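Local coordinates for polysaccharide biosynthesis protein CapD (Bacillus thuringiensis HD-771, PDB 6BWC) that binds NADP and UDP-N-acetylglucosamine as a short-chain dehydrogenase-like enzyme of the CMP-pseudaminic acid pathway, probably using this nucleotide sugar as substrate, at residues K192-D197 and E261-K266. The protein carries 2 engineered substitutions. Numbering follows the deposited sequence.
With UD1 (uridine-diphosphate-N-acetylglucosamine), chain O.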
# COMPACT_ATOMS: atom_id res chain seq x y z
N LYS C 192 -33.59 13.97 -32.72
CA LYS C 192 -33.58 15.15 -31.85
C LYS C 192 -32.23 15.24 -31.18
O LYS C 192 -31.72 14.24 -30.70
CB LYS C 192 -34.68 15.08 -30.79
CG LYS C 192 -34.73 13.82 -29.91
CD LYS C 192 -35.25 14.12 -28.50
CE LYS C 192 -36.74 14.48 -28.49
NZ LYS C 192 -37.14 15.16 -27.21
N ILE C 193 -31.63 16.43 -31.15
CA ILE C 193 -30.35 16.59 -30.42
C ILE C 193 -30.59 17.16 -29.02
O ILE C 193 -31.64 17.75 -28.73
CB ILE C 193 -29.28 17.43 -31.19
CG1 ILE C 193 -29.84 18.78 -31.68
CG2 ILE C 193 -28.71 16.63 -32.36
CD1 ILE C 193 -28.77 19.79 -32.01
N THR C 194 -29.59 16.96 -28.17
CA THR C 194 -29.54 17.50 -26.81
C THR C 194 -28.56 18.66 -26.76
O THR C 194 -27.35 18.48 -26.90
CB THR C 194 -29.11 16.42 -25.81
OG1 THR C 194 -30.21 15.53 -25.58
CG2 THR C 194 -28.70 17.02 -24.49
N VAL C 195 -29.08 19.85 -26.49
CA VAL C 195 -28.30 21.08 -26.55
C VAL C 195 -28.11 21.59 -25.12
O VAL C 195 -29.07 21.79 -24.39
CB VAL C 195 -29.02 22.06 -27.49
CG1 VAL C 195 -29.01 23.49 -26.98
CG2 VAL C 195 -28.41 21.95 -28.89
N THR C 196 -26.86 21.77 -24.71
CA THR C 196 -26.54 22.31 -23.39
C THR C 196 -26.92 23.80 -23.39
O THR C 196 -27.86 24.20 -22.70
CB THR C 196 -25.04 22.12 -23.02
OG1 THR C 196 -24.19 22.60 -24.10
CG2 THR C 196 -24.71 20.63 -22.70
N ASP C 197 -26.24 24.60 -24.19
CA ASP C 197 -26.42 26.05 -24.16
C ASP C 197 -25.76 26.60 -25.42
O ASP C 197 -24.53 26.61 -25.52
CB ASP C 197 -25.77 26.58 -22.87
CG ASP C 197 -25.83 28.07 -22.74
OD1 ASP C 197 -25.81 28.79 -23.77
OD2 ASP C 197 -25.86 28.53 -21.58
N GLU C 261 -33.73 19.89 -27.97
CA GLU C 261 -34.09 20.04 -26.53
C GLU C 261 -32.99 20.69 -25.66
O GLU C 261 -31.84 20.24 -25.66
CB GLU C 261 -34.57 18.70 -25.95
CG GLU C 261 -33.63 17.94 -25.01
CD GLU C 261 -34.33 16.76 -24.40
OE1 GLU C 261 -34.29 15.68 -25.00
OE2 GLU C 261 -34.98 16.92 -23.35
N GLU C 262 -33.35 21.74 -24.94
CA GLU C 262 -32.41 22.46 -24.09
C GLU C 262 -32.24 21.62 -22.83
O GLU C 262 -33.20 21.41 -22.08
CB GLU C 262 -32.91 23.88 -23.74
CG GLU C 262 -31.84 24.98 -23.69
CD GLU C 262 -31.97 25.97 -24.83
OE1 GLU C 262 -32.13 27.18 -24.56
OE2 GLU C 262 -31.96 25.53 -26.01
N ILE C 263 -31.03 21.13 -22.62
CA ILE C 263 -30.64 20.39 -21.43
C ILE C 263 -30.11 21.36 -20.37
O ILE C 263 -30.23 21.08 -19.19
CB ILE C 263 -29.59 19.27 -21.78
CG1 ILE C 263 -30.19 17.88 -21.58
CG2 ILE C 263 -28.27 19.42 -21.01
CD1 ILE C 263 -29.18 16.80 -21.24
N GLY C 264 -29.52 22.49 -20.78
CA GLY C 264 -28.72 23.34 -19.88
C GLY C 264 -27.32 22.77 -19.60
O GLY C 264 -27.02 21.61 -19.88
N LEU C 265 -26.46 23.60 -19.03
CA LEU C 265 -25.15 23.15 -18.55
C LEU C 265 -25.15 21.84 -17.79
O LEU C 265 -26.01 21.58 -16.95
CB LEU C 265 -24.56 24.19 -17.61
CG LEU C 265 -23.79 25.36 -18.21
CD1 LEU C 265 -24.14 25.72 -19.66
CD2 LEU C 265 -24.01 26.56 -17.30
N LYS C 266 -24.15 21.02 -18.09
CA LYS C 266 -23.71 19.94 -17.23
C LYS C 266 -22.83 20.55 -16.10
O LYS C 266 -22.20 21.58 -16.31
CB LYS C 266 -22.92 18.90 -18.06
CG LYS C 266 -23.72 18.32 -19.24
CD LYS C 266 -23.11 17.08 -19.88
CE LYS C 266 -24.19 16.22 -20.54
NZ LYS C 266 -23.67 15.42 -21.67
C1' UD1 O . -13.55 18.40 -24.76
C2' UD1 O . -12.71 17.36 -24.05
C3' UD1 O . -12.00 17.94 -22.83
C4' UD1 O . -11.27 19.25 -23.16
C5' UD1 O . -12.09 20.17 -24.09
C6' UD1 O . -11.18 21.26 -24.66
C7' UD1 O . -13.87 15.23 -24.44
C8' UD1 O . -14.95 14.29 -23.93
N2' UD1 O . -13.53 16.24 -23.64
O1' UD1 O . -14.50 18.96 -23.87
O3' UD1 O . -11.09 16.96 -22.31
O4' UD1 O . -10.95 19.95 -21.97
O5' UD1 O . -12.71 19.45 -25.17
O6' UD1 O . -11.86 22.52 -24.76
O7' UD1 O . -13.41 15.07 -25.57
N1 UD1 O . -22.80 19.57 -25.69
C2 UD1 O . -24.18 19.55 -26.03
N3 UD1 O . -24.90 18.43 -25.83
C4 UD1 O . -24.34 17.31 -25.32
C5 UD1 O . -23.01 17.29 -24.99
C6 UD1 O . -22.25 18.42 -25.20
O2 UD1 O . -24.76 20.55 -26.49
O4 UD1 O . -25.01 16.28 -25.15
C1B UD1 O . -21.98 20.79 -25.86
C2B UD1 O . -21.10 21.17 -24.67
O2' UD1 O . -21.79 21.99 -23.73
C3B UD1 O . -19.90 21.85 -25.29
C4B UD1 O . -19.81 21.16 -26.64
O4B UD1 O . -21.07 20.55 -26.91
O3B UD1 O . -20.06 23.25 -25.54
C5B UD1 O . -18.72 20.09 -26.69
O5B UD1 O . -18.93 19.00 -25.78
PA UD1 O . -17.85 17.82 -25.89
O1A UD1 O . -18.26 16.57 -25.15
O2A UD1 O . -17.37 17.64 -27.34
O3A UD1 O . -16.46 18.42 -25.33
PB UD1 O . -16.02 19.48 -24.18
O1B UD1 O . -16.79 19.20 -22.91
O2B UD1 O . -15.96 20.93 -24.64
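Val195 faces the 261-266 segment with both its backbone polar atoms: its N donates to Glu261 O (2.9 Å), and its O accepts from Ile263 N (2.7 Å). Two residues earlier on the strand, Ile193 O accepts from Glu261 N in a nearly linear bond (N-H...O angle 168°), completing a short parallel pairing. On the opposite edge of the 192-197 segment, Thr194 O and Thr196 N are turned to the nucleotide. Thr194 O takes the N3 proton of the UD1 uracil at 2.7 Å, while Thr196 N donates to O2 of the same ring at 3.0 Å, so the uracil is hydrogen-bonded to the backbone of 192-197 on the edge away from Glu261, and this two-bond grip fixes its rotation. With chi1 at 50°, Thr196 OG1 sits between its own N and carbonyl carbon, within hydrogen-bonding reach of both UD1 O2' and O2. The extended chain of Lys266 brings NZ to 3.8 Å from UD1 O4.

Beside the paired backbones, Thr194 CG2, anti to its backbone N, meets Ile263 CG1 and CD1 on the face shared with Glu261. Here Glu261 OE1 also forms a long salt bridge to Lys192 NZ (3.6 Å). On the reverse face, Val195 CG1 approaches Glu262 OE2; farther along, Leu265 CD1 lies against Asp197 CB.

In the second shell, Gln186 OE1 accepts from Thr194 N; Glu269 contacts UD1 directly with OE2, while its OE1 accepts from Lys266 N. Arg53 of a second subunit packs on Thr194 and Ile263. The two-stranded parallel sheet of 192-195 and 259-262 rests on helix 179-190 through Ile193 and Val195, with Ile193 also touching helix 236-251.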